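Local structure of dihydrodipicolinate synthase (Aquifex aeolicus, 2EHH) at residues K57-A62 / V72-G77; D168-I173 / F181-G186; D187-L192 / Y235-F240. The protein probably catalyses the condensation of pyruvate with L-aspartate semialdehyde to 4-hydroxy-tetrahydrodipicolinate, a step of lysine biosynthesis. All coordinates share one frame; numbering follows the deposited sequence.

How the interactions relate
The three contacts follow one another along the chain in series, and none nests in or crosses another. Interaction 1 comes first. It lays helix 52-66 on strand 71-75 and closes the short loop between them. Interaction 2 does the same for helix 167-177 and strand 182-185, on the other side of the chain's centre. Both strands belong to the same closed eight-stranded parallel barrel. Interaction 3 starts where interaction 2 ends and closes a longer loop of 42 residues. It ties the turn after strand 182-185 to helix 226-242. Interactions 2 and 3 touch through S185 and T191, and both reach the second subunit. Interaction 1 touches no other chain.

Interaction 1. Residues K57-A62 / V72-G77; sequences KVIEFA and VIAGTG
I59 and A62 meet A74 and V72 side chain to side chain through aliphatic carbons, with no ring or other flat side chain between them. The one ring of the two segments, F61, lies elsewhere on the helix and stacks edge-to-face with Y20. The contact belongs to a beta-alpha-beta unit of the TIM barrel, made of strand 37-40, helix 52-66 and strand 71-75. The helix segment runs antiparallel to the strand segment, at 178°, with the axes 9.2 Å apart.

Both branches of I59 touch A74 CB. I59 CD1 is 3.5 Å from A74 CB, and both I59 CG1 and I59 CG2 are 3.7 Å from that same carbon. CG1 of I59 sits anti to the carbonyl carbon (chi1 -65°), and the extended chain (chi2 170°) carries CD1 on toward G75 and T76. One turn later, A62 CB faces V72 CG1 at 4.1 Å. The other methyl, V72 CG2, lies 3.9 Å from A62 O. T76 OG1 turns to a hydrogen bond with T88 OG1. I59 CD1 stands 4.3 Å from G75 O, a buried carbonyl oxygen with no partner in the model.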
loop_
_atom_site.group_PDB
_atom_site.type_symbol
_atom_site.label_atom_id
_atom_site.label_comp_id
_atom_site.label_asym_id
_atom_site.label_seq_id
_atom_site.Cartn_x
_atom_site.Cartn_y
_atom_site.Cartn_z
ATOM N N LYS A 57 22.183 -30.466 7.919
ATOM C CA LYS A 57 22.132 -31.839 7.420
ATOM C C LYS A 57 21.637 -31.876 5.968
ATOM O O LYS A 57 22.159 -32.627 5.139
ATOM C CB LYS A 57 21.213 -32.685 8.301
ATOM C CG LYS A 57 21.225 -34.180 7.992
ATOM C CD LYS A 57 22.580 -34.818 8.292
ATOM C CE LYS A 57 22.517 -36.341 8.199
ATOM N NZ LYS A 57 21.955 -36.825 6.903
ATOM N N VAL A 58 20.627 -31.068 5.663
ATOM C CA VAL A 58 20.085 -31.024 4.309
ATOM C C VAL A 58 21.105 -30.452 3.331
ATOM O O VAL A 58 21.263 -30.961 2.221
ATOM C CB VAL A 58 18.787 -30.184 4.252
ATOM C CG1 VAL A 58 18.440 -29.835 2.809
ATOM C CG2 VAL A 58 17.645 -30.974 4.881
ATOM N N ILE A 59 21.796 -29.394 3.742
ATOM C CA ILE A 59 22.799 -28.776 2.890
ATOM C C ILE A 59 23.924 -29.779 2.624
ATOM O O ILE A 59 24.306 -30.021 1.479
ATOM C CB ILE A 59 23.382 -27.509 3.550
ATOM C CG1 ILE A 59 22.283 -26.449 3.697
ATOM C CG2 ILE A 59 24.532 -26.955 2.709
ATOM C CD1 ILE A 59 22.688 -25.249 4.554
ATOM N N GLU A 60 24.443 -30.369 3.691
ATOM C CA GLU A 60 25.518 -31.345 3.574
ATOM C C GLU A 60 25.084 -32.512 2.684
ATOM O O GLU A 60 25.846 -32.982 1.834
ATOM C CB GLU A 60 25.905 -31.830 4.969
ATOM C CG GLU A 60 27.003 -32.863 5.006
ATOM C CD GLU A 60 27.481 -33.128 6.419
ATOM O OE1 GLU A 60 26.627 -33.385 7.296
ATOM O OE2 GLU A 60 28.707 -33.081 6.649
ATOM N N PHE A 61 23.847 -32.961 2.868
ATOM C CA PHE A 61 23.293 -34.064 2.083
ATOM C C PHE A 61 23.165 -33.714 0.596
ATOM O O PHE A 61 23.517 -34.509 -0.276
ATOM C CB PHE A 61 21.912 -34.445 2.623
ATOM C CG PHE A 61 21.214 -35.505 1.818
ATOM C CD1 PHE A 61 21.545 -36.846 1.973
ATOM C CD2 PHE A 61 20.236 -35.163 0.892
ATOM C CE1 PHE A 61 20.909 -37.831 1.219
ATOM C CE2 PHE A 61 19.595 -36.139 0.132
ATOM C CZ PHE A 61 19.932 -37.475 0.296
ATOM N N ALA A 62 22.641 -32.525 0.312
ATOM C CA ALA A 62 22.456 -32.087 -1.068
ATOM C C ALA A 62 23.786 -31.992 -1.803
ATOM O O ALA A 62 23.890 -32.398 -2.957
ATOM C CB ALA A 62 21.744 -30.735 -1.102
ATOM N N VAL A 72 24.783 -26.289 -6.108
ATOM C CA VAL A 72 23.986 -26.368 -4.900
ATOM C C VAL A 72 24.146 -25.057 -4.157
ATOM O O VAL A 72 25.257 -24.672 -3.792
ATOM C CB VAL A 72 24.433 -27.523 -3.974
ATOM C CG1 VAL A 72 23.619 -27.495 -2.683
ATOM C CG2 VAL A 72 24.250 -28.863 -4.681
ATOM N N ILE A 73 23.026 -24.364 -3.972
ATOM C CA ILE A 73 22.999 -23.097 -3.255
ATOM C C ILE A 73 22.267 -23.357 -1.942
ATOM O O ILE A 73 21.200 -23.972 -1.921
ATOM C CB ILE A 73 22.233 -22.013 -4.054
ATOM C CG1 ILE A 73 22.866 -21.840 -5.441
ATOM C CG2 ILE A 73 22.269 -20.691 -3.304
ATOM C CD1 ILE A 73 22.090 -20.914 -6.373
ATOM N N ALA A 74 22.833 -22.888 -0.842
ATOM C CA ALA A 74 22.218 -23.108 0.455
ATOM C C ALA A 74 21.594 -21.855 1.056
ATOM O O ALA A 74 22.199 -20.783 1.052
ATOM C CB ALA A 74 23.245 -23.680 1.421
ATOM N N GLY A 75 20.373 -22.003 1.563
ATOM C CA GLY A 75 19.704 -20.894 2.213
ATOM C C GLY A 75 20.328 -20.875 3.594
ATOM O O GLY A 75 20.155 -21.825 4.359
ATOM N N THR A 76 21.051 -19.810 3.919
ATOM C CA THR A 76 21.736 -19.734 5.201
ATOM C C THR A 76 21.424 -18.507 6.050
ATOM O O THR A 76 22.035 -18.313 7.096
ATOM C CB THR A 76 23.261 -19.763 4.990
ATOM O OG1 THR A 76 23.657 -18.599 4.255
ATOM C CG2 THR A 76 23.667 -21.000 4.213
ATOM N N GLY A 77 20.484 -17.680 5.617
ATOM C CA GLY A 77 20.188 -16.490 6.391
ATOM C C GLY A 77 18.955 -16.546 7.267
ATOM O O GLY A 77 18.155 -17.470 7.187
#

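Interaction 2. Residues D168-I173 / F181-G186; sequences DRISEI and FSVLSG
I173 and I170 of the helix pack on V183 of the strand, and all of the contact between 168-173 and 181-186 is apolar. The two methyls of V183 meet different isoleucines. V183 CG2 meets I173 CG2 at 3.6 Å, while V183 CG1 meets I170 CD1 at 4.1 Å. The torsion of V183 (CG1 anti to the backbone N, chi1 175°) points CG1 at I170 and CG2 at I173. I170 reaches CG1 of V183 with a bent chain (chi2 -54°), which brings CD1 nearer to the strand than CB alone would come. I173 CG2 also touches the ring of F181 obliquely, 3.9 Å from F181 CE2.

These elements form part of a beta-alpha-beta unit of the TIM barrel: strand 157-162, helix 167-177, strand 182-185. V183 points out toward the helix, while S182 and L184 point away from it. The side chain of V183 is about 8 Å from that of K161, the predicted Schiff-base lysine.

Polar bonds of neighbouring residues lead elsewhere. R169 NE forms a salt bridge with E162 OE1, and S182 OG is hydrogen-bonded to F2 O. On the outer side of the helix, D168 OD2 is hydrogen-bonded to S189 OG of the second subunit, and S171 OG to H233 NE2 of that subunit.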
loop_
_atom_site.group_PDB
_atom_site.type_symbol
_atom_site.label_atom_id
_atom_site.label_comp_id
_atom_site.label_asym_id
_atom_site.label_seq_id
_atom_site.Cartn_x
_atom_site.Cartn_y
_atom_site.Cartn_z
ATOM N N ASP A 168 11.334 -1.259 -12.346
ATOM C CA ASP A 168 12.211 -0.102 -12.232
ATOM C C ASP A 168 13.373 -0.385 -11.290
ATOM O O ASP A 168 14.475 0.132 -11.474
ATOM C CB ASP A 168 11.433 1.095 -11.713
ATOM C CG ASP A 168 11.511 2.270 -12.638
ATOM O OD1 ASP A 168 12.639 2.770 -12.873
ATOM O OD2 ASP A 168 10.442 2.689 -13.129
ATOM N N ARG A 169 13.120 -1.188 -10.263
ATOM C CA ARG A 169 14.174 -1.534 -9.318
ATOM C C ARG A 169 15.191 -2.414 -10.045
ATOM O O ARG A 169 16.396 -2.271 -9.856
ATOM C CB ARG A 169 13.588 -2.278 -8.114
ATOM C CG ARG A 169 14.632 -2.799 -7.134
ATOM C CD ARG A 169 13.968 -3.566 -6.001
ATOM N NE ARG A 169 14.932 -4.350 -5.236
ATOM C CZ ARG A 169 15.702 -3.866 -4.268
ATOM N NH1 ARG A 169 15.626 -2.584 -3.925
ATOM N NH2 ARG A 169 16.555 -4.674 -3.641
ATOM N N ILE A 170 14.701 -3.319 -10.883
ATOM C CA ILE A 170 15.591 -4.190 -11.639
ATOM C C ILE A 170 16.474 -3.318 -12.549
ATOM O O ILE A 170 17.689 -3.521 -12.637
ATOM C CB ILE A 170 14.791 -5.203 -12.500
ATOM C CG1 ILE A 170 13.859 -6.032 -11.605
ATOM C CG2 ILE A 170 15.742 -6.108 -13.269
ATOM C CD1 ILE A 170 14.557 -6.742 -10.441
ATOM N N SER A 171 15.864 -2.347 -13.222
ATOM C CA SER A 171 16.623 -1.455 -14.097
ATOM C C SER A 171 17.721 -0.761 -13.310
ATOM O O SER A 171 18.871 -0.678 -13.756
ATOM C CB SER A 171 15.713 -0.383 -14.714
ATOM O OG SER A 171 14.908 -0.922 -15.743
ATOM N N GLU A 172 17.358 -0.263 -12.134
ATOM C CA GLU A 172 18.301 0.444 -11.285
ATOM C C GLU A 172 19.474 -0.443 -10.878
ATOM O O GLU A 172 20.625 -0.016 -10.936
ATOM C CB GLU A 172 17.585 0.974 -10.045
ATOM C CG GLU A 172 18.283 2.148 -9.389
ATOM C CD GLU A 172 18.251 3.414 -10.239
ATOM O OE1 GLU A 172 17.142 3.883 -10.585
ATOM O OE2 GLU A 172 19.337 3.945 -10.556
ATOM N N ILE A 173 19.187 -1.674 -10.466
ATOM C CA ILE A 173 20.244 -2.600 -10.063
ATOM C C ILE A 173 21.159 -2.933 -11.242
ATOM O O ILE A 173 22.379 -2.835 -11.137
ATOM C CB ILE A 173 19.654 -3.917 -9.505
ATOM C CG1 ILE A 173 18.809 -3.620 -8.262
ATOM C CG2 ILE A 173 20.773 -4.879 -9.157
ATOM C CD1 ILE A 173 17.971 -4.792 -7.788
ATOM N N PHE A 181 27.742 -8.201 -11.592
ATOM C CA PHE A 181 26.671 -8.553 -10.663
ATOM C C PHE A 181 25.556 -9.261 -11.419
ATOM O O PHE A 181 25.289 -8.947 -12.575
ATOM C CB PHE A 181 26.119 -7.288 -10.007
ATOM C CG PHE A 181 25.248 -7.554 -8.818
ATOM C CD1 PHE A 181 25.812 -7.847 -7.579
ATOM C CD2 PHE A 181 23.860 -7.510 -8.932
ATOM C CE1 PHE A 181 25.010 -8.089 -6.469
ATOM C CE2 PHE A 181 23.046 -7.751 -7.823
ATOM C CZ PHE A 181 23.622 -8.039 -6.591
ATOM N N SER A 182 24.894 -10.208 -10.769
ATOM C CA SER A 182 23.822 -10.932 -11.430
ATOM C C SER A 182 22.470 -10.812 -10.738
ATOM O O SER A 182 22.349 -11.054 -9.539
ATOM C CB SER A 182 24.202 -12.407 -11.558
ATOM O OG SER A 182 23.067 -13.195 -11.871
ATOM N N VAL A 183 21.457 -10.418 -11.501
ATOM C CA VAL A 183 20.107 -10.317 -10.964
ATOM C C VAL A 183 19.327 -11.564 -11.361
ATOM O O VAL A 183 19.289 -11.944 -12.534
ATOM C CB VAL A 183 19.354 -9.091 -11.509
ATOM C CG1 VAL A 183 17.906 -9.113 -11.012
ATOM C CG2 VAL A 183 20.049 -7.814 -11.068
ATOM N N LEU A 184 18.709 -12.207 -10.380
ATOM C CA LEU A 184 17.921 -13.400 -10.638
ATOM C C LEU A 184 16.471 -13.124 -10.267
ATOM O O LEU A 184 16.192 -12.569 -9.204
ATOM C CB LEU A 184 18.452 -14.569 -9.813
ATOM C CG LEU A 184 19.874 -15.031 -10.150
ATOM C CD1 LEU A 184 20.357 -16.025 -9.106
ATOM C CD2 LEU A 184 19.882 -15.656 -11.537
ATOM N N SER A 185 15.552 -13.503 -11.148
ATOM C CA SER A 185 14.130 -13.301 -10.887
ATOM C C SER A 185 13.686 -14.153 -9.711
ATOM O O SER A 185 14.035 -15.331 -9.620
ATOM C CB SER A 185 13.297 -13.687 -12.108
ATOM O OG SER A 185 11.913 -13.664 -11.795
ATOM N N GLY A 186 12.913 -13.553 -8.812
ATOM C CA GLY A 186 12.419 -14.284 -7.660
ATOM C C GLY A 186 10.941 -14.589 -7.822
ATOM O O GLY A 186 10.253 -14.923 -6.861
#

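Interaction 3. Residues D187-L192 / Y235-F240; sequences DDSLTL and YLHDLF
The turn that follows strand 182-185, the seventh strand of the TIM barrel, meets helix 226-242 through D188, S189 and F240. Helix 191-196 follows it in the chain. D188 lies about 8 Å, side chain to side chain, from T44 and I203, both predicted to bind pyruvate.

F240 carries the contact. D188 CB sits over one face of its ring in a CH-pi contact, 3.6 Å from the centroid of the F240 ring and 15° off the ring normal. The opposite face has L236 O, 3.5 Å above the plane of the F240 ring and offset toward the rim. The backbone of the turn also reaches the ring, with D188 O 3.4 Å from F240 CE2. CG of F240 is anti to the carbonyl carbon (chi1 -68°), which turns the ring toward D188. At the base of the ring, S189 OG lies 3.4 Å from F240 CB. S189 OG is also 4.2 Å from H237 CE1. H237 NE2 turns the other way, to a weak hydrogen bond with E172 OE2 of the second subunit. With an alanine at F240, D188 CB and L236 O would probably face a gap where the ring had been, and much of the contact between helix and turn is likely to be lost.

The D188 carboxylate is inclined 18° to the ring plane and finds its partners elsewhere. OD1 is hydrogen-bonded to S204 OG, and OD2 takes the backbone N-H groups of V205 and A206. These bonds fix its rotation, and the two amides would probably favour its charged form.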
loop_
_atom_site.group_PDB
_atom_site.type_symbol
_atom_site.label_atom_id
_atom_site.label_comp_id
_atom_site.label_asym_id
_atom_site.label_seq_id
_atom_site.Cartn_x
_atom_site.Cartn_y
_atom_site.Cartn_z
ATOM N N ASP A 187 10.450 -14.473 -9.050
ATOM C CA ASP A 187 9.047 -14.732 -9.340
ATOM C C ASP A 187 8.892 -15.232 -10.770
ATOM O O ASP A 187 9.253 -14.539 -11.723
ATOM C CB ASP A 187 8.239 -13.458 -9.105
ATOM C CG ASP A 187 8.065 -13.148 -7.625
ATOM O OD1 ASP A 187 7.434 -13.964 -6.912
ATOM O OD2 ASP A 187 8.567 -12.094 -7.175
ATOM N N ASP A 188 8.357 -16.442 -10.908
ATOM C CA ASP A 188 8.189 -17.070 -12.220
ATOM C C ASP A 188 7.485 -16.227 -13.270
ATOM O O ASP A 188 7.920 -16.171 -14.423
ATOM C CB ASP A 188 7.470 -18.417 -12.071
ATOM C CG ASP A 188 8.374 -19.492 -11.486
ATOM O OD1 ASP A 188 9.369 -19.850 -12.152
ATOM O OD2 ASP A 188 8.099 -19.971 -10.361
ATOM N N SER A 189 6.393 -15.582 -12.880
ATOM C CA SER A 189 5.644 -14.748 -13.811
ATOM C C SER A 189 6.416 -13.530 -14.299
ATOM O O SER A 189 6.044 -12.926 -15.299
ATOM C CB SER A 189 4.340 -14.282 -13.163
ATOM O OG SER A 189 3.431 -15.360 -13.050
ATOM N N LEU A 190 7.489 -13.174 -13.603
ATOM C CA LEU A 190 8.267 -11.992 -13.972
ATOM C C LEU A 190 9.622 -12.287 -14.611
ATOM O O LEU A 190 10.365 -11.369 -14.955
ATOM C CB LEU A 190 8.473 -11.112 -12.735
ATOM C CG LEU A 190 7.170 -10.726 -12.029
ATOM C CD1 LEU A 190 7.469 -9.935 -10.761
ATOM C CD2 LEU A 190 6.300 -9.921 -12.988
ATOM N N THR A 191 9.944 -13.562 -14.768
ATOM C CA THR A 191 11.219 -13.942 -15.359
ATOM C C THR A 191 11.437 -13.330 -16.743
ATOM O O THR A 191 12.492 -12.757 -17.011
ATOM C CB THR A 191 11.334 -15.468 -15.453
ATOM O OG1 THR A 191 11.267 -16.020 -14.130
ATOM C CG2 THR A 191 12.660 -15.872 -16.098
ATOM N N LEU A 192 10.439 -13.436 -17.615
ATOM C CA LEU A 192 10.572 -12.898 -18.967
ATOM C C LEU A 192 10.871 -11.396 -18.971
ATOM O O LEU A 192 11.891 -10.966 -19.512
ATOM C CB LEU A 192 9.315 -13.208 -19.792
ATOM C CG LEU A 192 9.376 -12.883 -21.291
ATOM C CD1 LEU A 192 8.343 -13.723 -22.039
ATOM C CD2 LEU A 192 9.141 -11.391 -21.514
ATOM N N TYR A 235 2.268 -20.096 -22.166
ATOM C CA TYR A 235 1.839 -21.481 -22.080
ATOM C C TYR A 235 1.856 -21.883 -20.603
ATOM O O TYR A 235 0.934 -22.529 -20.104
ATOM C CB TYR A 235 2.787 -22.367 -22.900
ATOM C CG TYR A 235 2.639 -23.847 -22.642
ATOM C CD1 TYR A 235 3.528 -24.520 -21.806
ATOM C CD2 TYR A 235 1.599 -24.575 -23.218
ATOM C CE1 TYR A 235 3.384 -25.886 -21.548
ATOM C CE2 TYR A 235 1.446 -25.940 -22.968
ATOM C CZ TYR A 235 2.342 -26.586 -22.131
ATOM O OH TYR A 235 2.192 -27.929 -21.869
ATOM N N LEU A 236 2.901 -21.451 -19.906
ATOM C CA LEU A 236 3.093 -21.759 -18.492
ATOM C C LEU A 236 2.378 -20.809 -17.528
ATOM O O LEU A 236 2.404 -21.024 -16.315
ATOM C CB LEU A 236 4.594 -21.745 -18.185
ATOM C CG LEU A 236 5.365 -23.028 -17.855
ATOM C CD1 LEU A 236 4.830 -24.216 -18.618
ATOM C CD2 LEU A 236 6.828 -22.793 -18.163
ATOM N N HIS A 237 1.732 -19.771 -18.051
ATOM C CA HIS A 237 1.067 -18.800 -17.183
ATOM C C HIS A 237 0.078 -19.403 -16.188
ATOM O O HIS A 237 0.081 -19.031 -15.014
ATOM C CB HIS A 237 0.365 -17.715 -18.004
ATOM C CG HIS A 237 0.067 -16.478 -17.215
ATOM N ND1 HIS A 237 1.059 -15.687 -16.676
ATOM C CD2 HIS A 237 -1.106 -15.919 -16.834
ATOM C CE1 HIS A 237 0.510 -14.697 -15.995
ATOM N NE2 HIS A 237 -0.802 -14.815 -16.076
ATOM N N ASP A 238 -0.767 -20.326 -16.644
ATOM C CA ASP A 238 -1.731 -20.958 -15.744
ATOM C C ASP A 238 -1.025 -21.674 -14.592
ATOM O O ASP A 238 -1.504 -21.656 -13.464
ATOM C CB ASP A 238 -2.623 -21.948 -16.499
ATOM C CG ASP A 238 -3.673 -21.260 -17.350
ATOM O OD1 ASP A 238 -3.800 -20.019 -17.261
ATOM O OD2 ASP A 238 -4.376 -21.961 -18.107
ATOM N N LEU A 239 0.113 -22.307 -14.877
ATOM C CA LEU A 239 0.865 -22.993 -13.829
ATOM C C LEU A 239 1.451 -21.975 -12.849
ATOM O O LEU A 239 1.366 -22.153 -11.631
ATOM C CB LEU A 239 2.006 -23.820 -14.430
ATOM C CG LEU A 239 2.916 -24.524 -13.415
ATOM C CD1 LEU A 239 2.134 -25.602 -12.683
ATOM C CD2 LEU A 239 4.118 -25.130 -14.130
ATOM N N PHE A 240 2.045 -20.910 -13.385
ATOM C CA PHE A 240 2.648 -19.872 -12.548
ATOM C C PHE A 240 1.643 -19.287 -11.560
ATOM O O PHE A 240 1.971 -19.040 -10.401
ATOM C CB PHE A 240 3.212 -18.727 -13.403
ATOM C CG PHE A 240 4.415 -19.100 -14.237
ATOM C CD1 PHE A 240 5.123 -20.275 -14.001
ATOM C CD2 PHE A 240 4.858 -18.243 -15.244
ATOM C CE1 PHE A 240 6.253 -20.593 -14.752
ATOM C CE2 PHE A 240 5.987 -18.549 -16.003
ATOM C CZ PHE A 240 6.688 -19.728 -15.754
#